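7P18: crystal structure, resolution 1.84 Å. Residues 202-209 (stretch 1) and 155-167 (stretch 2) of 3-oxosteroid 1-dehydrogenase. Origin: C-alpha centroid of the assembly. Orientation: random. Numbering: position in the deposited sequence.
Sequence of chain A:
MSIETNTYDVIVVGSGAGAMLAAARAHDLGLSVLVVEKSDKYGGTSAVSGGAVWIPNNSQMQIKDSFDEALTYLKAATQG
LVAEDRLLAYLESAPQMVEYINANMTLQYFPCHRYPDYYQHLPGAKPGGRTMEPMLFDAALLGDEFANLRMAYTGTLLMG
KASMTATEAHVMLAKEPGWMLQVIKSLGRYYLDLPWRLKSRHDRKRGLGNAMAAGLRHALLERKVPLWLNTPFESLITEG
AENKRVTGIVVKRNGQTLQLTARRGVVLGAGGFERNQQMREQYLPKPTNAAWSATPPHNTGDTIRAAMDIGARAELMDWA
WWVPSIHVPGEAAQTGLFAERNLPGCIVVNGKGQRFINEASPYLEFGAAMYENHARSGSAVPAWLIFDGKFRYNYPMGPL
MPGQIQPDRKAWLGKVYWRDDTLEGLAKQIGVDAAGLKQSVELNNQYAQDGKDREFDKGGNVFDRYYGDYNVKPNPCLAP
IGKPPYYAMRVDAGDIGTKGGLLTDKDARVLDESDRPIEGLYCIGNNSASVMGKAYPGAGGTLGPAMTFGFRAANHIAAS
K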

ATOM      1  N   HIS A 202      20.138 -11.954  -3.341  1.00 42.72           N
ATOM      2  CA  HIS A 202      18.687 -11.848  -2.998  1.00 38.23           C
ATOM      3  C   HIS A 202      18.240 -13.131  -2.294  1.00 36.25           C
ATOM      4  O   HIS A 202      18.594 -14.229  -2.774  1.00 36.31           O
ATOM      5  CB  HIS A 202      17.834 -11.660  -4.261  1.00 33.46           C
ATOM      6  CG  HIS A 202      18.076 -10.375  -4.976  1.00 31.27           C
ATOM      7  ND1 HIS A 202      18.068  -9.158  -4.319  1.00 34.28           N
ATOM      8  CD2 HIS A 202      18.281 -10.116  -6.284  1.00 34.26           C
ATOM      9  CE1 HIS A 202      18.278  -8.192  -5.194  1.00 38.02           C
ATOM     10  NE2 HIS A 202      18.417  -8.767  -6.418  1.00 37.54           N
ATOM     11  N   ASP A 203      17.441 -13.003  -1.231  1.00 39.57           N
ATOM     12  CA  ASP A 203      16.771 -14.178  -0.622  1.00 35.20           C
ATOM     13  C   ASP A 203      15.916 -14.808  -1.709  1.00 36.49           C
ATOM     14  O   ASP A 203      15.160 -14.082  -2.404  1.00 38.04           O
ATOM     15  CB  ASP A 203      15.978 -13.780   0.624  1.00 34.10           C
ATOM     16  CG  ASP A 203      15.502 -14.934   1.473  1.00 30.07           C
ATOM     17  OD1 ASP A 203      15.549 -16.096   1.001  1.00 32.51           O
ATOM     18  OD2 ASP A 203      15.018 -14.636   2.584  1.00 31.51           O
ATOM     19  N   ARG A 204      16.096 -16.106  -1.898  1.00 35.16           N
ATOM     20  CA  ARG A 204      15.287 -16.966  -2.787  1.00 35.28           C
ATOM     21  C   ARG A 204      13.809 -16.962  -2.332  1.00 31.91           C
ATOM     22  O   ARG A 204      12.900 -17.126  -3.185  1.00 36.76           O
ATOM     23  CB  ARG A 204      15.848 -18.385  -2.696  1.00 38.96           C
ATOM     24  CG  ARG A 204      15.090 -19.397  -3.533  1.00 39.95           C
ATOM     25  CD  ARG A 204      15.914 -20.647  -3.732  1.00 44.83           C
ATOM     26  NE  ARG A 204      16.027 -21.390  -2.503  1.00 45.32           N
ATOM     27  CZ  ARG A 204      15.230 -22.385  -2.150  1.00 45.85           C
ATOM     28  NH1 ARG A 204      14.233 -22.766  -2.929  1.00 43.69           N
ATOM     29  NH2 ARG A 204      15.436 -23.000  -1.001  1.00 47.08           N
ATOM     30  N   LYS A 205      13.615 -16.938  -1.025  1.00 34.33           N
ATOM     31  CA  LYS A 205      12.281 -16.811  -0.392  1.00 37.41           C
ATOM     32  C   LYS A 205      11.888 -15.341  -0.448  1.00 33.20           C
ATOM     33  O   LYS A 205      12.684 -14.462   0.003  1.00 33.81           O
ATOM     34  CB  LYS A 205      12.271 -17.312   1.052  1.00 37.70           C
ATOM     35  CG  LYS A 205      12.644 -18.776   1.236  1.00 40.92           C
ATOM     36  CD  LYS A 205      11.739 -19.689   0.501  1.00 45.51           C
ATOM     37  CE  LYS A 205      12.117 -21.134   0.691  1.00 53.58           C
ATOM     38  NZ  LYS A 205      10.971 -22.013   0.379  1.00 57.03           N
ATOM     39  N   ARG A 206      10.696 -15.086  -0.968  1.00 31.60           N
ATOM     40  CA  ARG A 206      10.115 -13.724  -1.014  1.00 29.03           C
ATOM     41  C   ARG A 206       8.938 -13.659  -0.033  1.00 29.10           C
ATOM     42  O   ARG A 206       8.219 -14.647   0.141  1.00 29.44           O
ATOM     43  CB  ARG A 206       9.728 -13.405  -2.463  1.00 26.82           C
ATOM     44  CG  ARG A 206      10.772 -13.711  -3.531  1.00 27.98           C
ATOM     45  CD  ARG A 206      12.142 -13.124  -3.250  1.00 29.33           C
ATOM     46  NE  ARG A 206      12.145 -11.694  -3.030  1.00 31.62           N
ATOM     47  CZ  ARG A 206      13.094 -11.000  -2.396  1.00 35.86           C
ATOM     48  NH1 ARG A 206      14.162 -11.591  -1.885  1.00 33.50           N
ATOM     49  NH2 ARG A 206      12.970  -9.692  -2.263  1.00 34.49           N
ATOM     50  N   GLY A 207       8.766 -12.498   0.578  1.00 27.99           N
ATOM     51  CA  GLY A 207       7.686 -12.186   1.526  1.00 25.12           C
ATOM     52  C   GLY A 207       6.862 -11.000   1.079  1.00 26.86           C
ATOM     53  O   GLY A 207       7.253 -10.306   0.108  1.00 24.41           O
ATOM     54  N   LEU A 208       5.743 -10.785   1.757  1.00 24.82           N
ATOM     55  CA  LEU A 208       4.923  -9.560   1.632  1.00 23.02           C
ATOM     56  C   LEU A 208       4.517  -9.397   0.172  1.00 21.66           C
ATOM     57  O   LEU A 208       4.179 -10.411  -0.443  1.00 21.26           O
ATOM     58  CB  LEU A 208       5.734  -8.378   2.159  1.00 25.14           C
ATOM     59  CG  LEU A 208       6.284  -8.558   3.568  1.00 27.80           C
ATOM     60  CD1 LEU A 208       7.095  -7.327   3.970  1.00 33.10           C
ATOM     61  CD2 LEU A 208       5.189  -8.827   4.591  1.00 27.29           C
ATOM     62  N   GLY A 209       4.530  -8.175  -0.364  1.00 22.74           N
ATOM     63  CA  GLY A 209       4.088  -7.922  -1.748  1.00 21.75           C
ATOM     64  C   GLY A 209       4.975  -8.623  -2.738  1.00 21.90           C
ATOM     65  O   GLY A 209       4.548  -8.896  -3.858  1.00 24.20           O
TER
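Stretch 2 155-167: GTLLMGKASMTAT

How does stretch 2 run past stretch 1? It begins with the end of a 3-10 segment, Gly155 and Thr156, reverses through a type II turn from Leu157 to Gly160, and comes back so that Lys161 to Ala166 lie along Asp203 to Leu208. The CA atoms of Asp203 and Ala162 are 5.8 Å apart, those of Gly207 and Ser163 5.2 Å, so the two chains advance in the same general direction. A weak bond from Gly160 N to Leu157 O (3.3 Å) spans the turn, and Leu158 N donates to Ala162 O at 2.7 Å beside it.

What holds the beginning of stretch 1? The CA-to-CB bond of Asp203 points toward stretch 2, and its OD2 accepts a hydrogen bond from Ser163 N at 2.8 Å, while its OD1 takes the N of Lys205 at 2.9 Å. One carboxylate thus holds the backbone N of Ser163 and that of Lys205. Water 1 adds a bridge, donating to Lys161 O at 2.8 Å and accepting from Asp203 N at 2.9 Å.

Why does Ser163 matter to the middle? Its OG donates to Lys205 O at 2.6 Å, so backbone and side chain of this serine both bind stretch 1. The CA-to-CB bond of Arg206 points away, yet its side chain folds back: NH1 donates to Asp203 O at 2.7 Å, and Ser163 OG lies over one face of the guanidinium, 3.6 Å from NH1. Water 2 donates to Ser163 OG at 2.8 Å and accepts from Gly207 N at 2.9 Å.

How does the contact end? Gly207 leaves space where it is needed, since a CB there would clash with Met164 O. Leu208 then brings its side chain in among several neighbours: CD1 is 3.9 Å from Thr156 CB, CG 3.5 Å from Met164 O, and CD2 4.2 Å from Ala166 CB. Gly209 makes no contact.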

ATOM      1  N   GLY A 155      14.463  -2.316   3.135  1.00 38.67           N
ATOM      2  CA  GLY A 155      13.866  -2.064   4.454  1.00 42.35           C
ATOM      3  C   GLY A 155      12.829  -3.097   4.852  1.00 43.77           C
ATOM      4  O   GLY A 155      12.550  -3.177   6.038  1.00 41.61           O
ATOM      5  N   THR A 156      12.203  -3.810   3.903  1.00 47.00           N
ATOM      6  CA  THR A 156      11.164  -4.837   4.206  1.00 47.04           C
ATOM      7  C   THR A 156      11.840  -6.169   4.534  1.00 48.98           C
ATOM      8  O   THR A 156      11.115  -7.158   4.812  1.00 50.94           O
ATOM      9  CB  THR A 156      10.131  -5.008   3.082  1.00 47.58           C
ATOM     10  OG1 THR A 156      10.752  -5.500   1.897  1.00 41.51           O
ATOM     11  CG2 THR A 156       9.355  -3.748   2.781  1.00 44.24           C
ATOM     12  N   LEU A 157      13.176  -6.207   4.496  1.00 42.23           N
ATOM     13  CA  LEU A 157      13.971  -7.442   4.694  1.00 45.34           C
ATOM     14  C   LEU A 157      14.752  -7.345   6.006  1.00 47.53           C
ATOM     15  O   LEU A 157      15.095  -6.214   6.423  1.00 50.50           O
ATOM     16  CB  LEU A 157      14.922  -7.608   3.510  1.00 42.85           C
ATOM     17  CG  LEU A 157      14.283  -7.590   2.126  1.00 45.37           C
ATOM     18  CD1 LEU A 157      15.356  -7.525   1.042  1.00 43.72           C
ATOM     19  CD2 LEU A 157      13.376  -8.796   1.921  1.00 42.74           C
ATOM     20  N   LEU A 158      15.057  -8.492   6.604  1.00 47.80           N
ATOM     21  CA  LEU A 158      15.818  -8.578   7.875  1.00 47.29           C
ATOM     22  C   LEU A 158      17.298  -8.316   7.599  1.00 50.00           C
ATOM     23  O   LEU A 158      17.886  -9.087   6.794  1.00 46.41           O
ATOM     24  CB  LEU A 158      15.647  -9.974   8.474  1.00 43.50           C
ATOM     25  CG  LEU A 158      16.235 -10.156   9.870  1.00 41.92           C
ATOM     26  CD1 LEU A 158      15.679  -9.111  10.819  1.00 41.16           C
ATOM     27  CD2 LEU A 158      15.975 -11.563  10.378  1.00 43.33           C
ATOM     28  N   MET A 159      17.875  -7.321   8.285  1.00 60.41           N
ATOM     29  CA  MET A 159      19.267  -6.830   8.052  1.00 62.16           C
ATOM     30  C   MET A 159      19.420  -6.521   6.554  1.00 58.84           C
ATOM     31  O   MET A 159      20.513  -6.764   6.018  1.00 63.17           O
ATOM     32  CB  MET A 159      20.333  -7.863   8.464  1.00 69.32           C
ATOM     33  CG  MET A 159      20.293  -8.307   9.928  1.00 72.24           C
ATOM     34  SD  MET A 159      20.260  -6.958  11.151  1.00 81.51           S
ATOM     35  CE  MET A 159      20.095  -7.880  12.684  1.00 78.74           C
ATOM     36  N   GLY A 160      18.341  -6.063   5.897  1.00 53.24           N
ATOM     37  CA  GLY A 160      18.269  -5.794   4.447  1.00 49.55           C
ATOM     38  C   GLY A 160      18.567  -7.004   3.581  1.00 46.12           C
ATOM     39  O   GLY A 160      18.963  -6.804   2.428  1.00 52.27           O
ATOM     40  N   LYS A 161      18.363  -8.220   4.081  1.00 42.55           N
ATOM     41  CA  LYS A 161      18.731  -9.474   3.376  1.00 45.65           C
ATOM     42  C   LYS A 161      17.534 -10.439   3.317  1.00 44.96           C
ATOM     43  O   LYS A 161      17.145 -10.848   2.205  1.00 44.48           O
ATOM     44  CB  LYS A 161      19.912 -10.164   4.072  1.00 52.20           C
ATOM     45  CG  LYS A 161      21.181  -9.323   4.187  1.00 61.89           C
ATOM     46  CD  LYS A 161      22.467 -10.129   4.254  1.00 67.54           C
ATOM     47  CE  LYS A 161      23.577  -9.426   5.013  1.00 74.43           C
ATOM     48  NZ  LYS A 161      23.808  -8.047   4.519  1.00 77.63           N
ATOM     49  N   ALA A 162      17.010 -10.817   4.487  1.00 43.94           N
ATOM     50  CA  ALA A 162      16.167 -12.017   4.684  1.00 42.57           C
ATOM     51  C   ALA A 162      14.684 -11.628   4.645  1.00 33.92           C
ATOM     52  O   ALA A 162      14.281 -10.705   5.367  1.00 35.67           O
ATOM     53  CB  ALA A 162      16.526 -12.693   5.982  1.00 43.91           C
ATOM     54  N   SER A 163      13.925 -12.305   3.791  1.00 38.14           N
ATOM     55  CA  SER A 163      12.460 -12.070   3.629  1.00 34.93           C
ATOM     56  C   SER A 163      11.758 -12.536   4.909  1.00 34.67           C
ATOM     57  O   SER A 163      12.148 -13.616   5.429  1.00 35.75           O
ATOM     58  CB  SER A 163      11.953 -12.764   2.430  1.00 32.13           C
ATOM     59  OG  SER A 163      12.487 -12.162   1.253  1.00 36.64           O
ATOM     60  N   MET A 164      10.780 -11.759   5.403  1.00 34.88           N
ATOM     61  CA  MET A 164       9.856 -12.207   6.484  1.00 33.40           C
ATOM     62  C   MET A 164       8.399 -11.893   6.121  1.00 35.99           C
ATOM     63  O   MET A 164       8.153 -10.958   5.334  1.00 31.51           O
ATOM     64  CB  MET A 164      10.181 -11.492   7.790  1.00 34.56           C
ATOM     65  CG  MET A 164      11.637 -11.722   8.251  1.00 43.62           C
ATOM     66  SD  MET A 164      12.027 -10.736   9.706  1.00 49.67           S
ATOM     67  CE  MET A 164      11.422  -9.097   9.242  1.00 53.81           C
ATOM     68  N   THR A 165       7.466 -12.645   6.713  1.00 34.10           N
ATOM     69  CA  THR A 165       6.020 -12.333   6.723  1.00 30.21           C
ATOM     70  C   THR A 165       5.820 -11.225   7.735  1.00 32.10           C
ATOM     71  O   THR A 165       6.692 -11.058   8.616  1.00 36.35           O
ATOM     72  CB  THR A 165       5.187 -13.561   7.103  1.00 30.71           C
ATOM     73  OG1 THR A 165       5.537 -13.939   8.441  1.00 29.70           O
ATOM     74  CG2 THR A 165       5.422 -14.705   6.147  1.00 33.07           C
ATOM     75  N   ALA A 166       4.732 -10.482   7.622  1.00 26.67           N
ATOM     76  CA  ALA A 166       4.325  -9.463   8.617  1.00 30.63           C
ATOM     77  C   ALA A 166       4.116 -10.153   9.965  1.00 34.06           C
ATOM     78  O   ALA A 166       4.485  -9.572  10.997  1.00 33.02           O
ATOM     79  CB  ALA A 166       3.088  -8.726   8.183  1.00 30.36           C
ATOM     80  N   THR A 167       3.568 -11.366   9.951  1.00 32.03           N
ATOM     81  CA  THR A 167       3.358 -12.155  11.193  1.00 32.06           C
ATOM     82  C   THR A 167       4.723 -12.391  11.872  1.00 36.87           C
ATOM     83  O   THR A 167       4.860 -11.988  13.039  1.00 38.96           O
ATOM     84  CB  THR A 167       2.644 -13.476  10.889  1.00 33.01           C
ATOM     85  OG1 THR A 167       1.419 -13.142  10.214  1.00 31.26           O
ATOM     86  CG2 THR A 167       2.383 -14.274  12.151  1.00 36.65           C
TER
HETATM   87  O   HOH W   1      16.321 -10.450  -0.436  1.00 35.70           O
HETATM   88  O   HOH W   2      10.730 -10.423  -0.041  1.00 32.54           O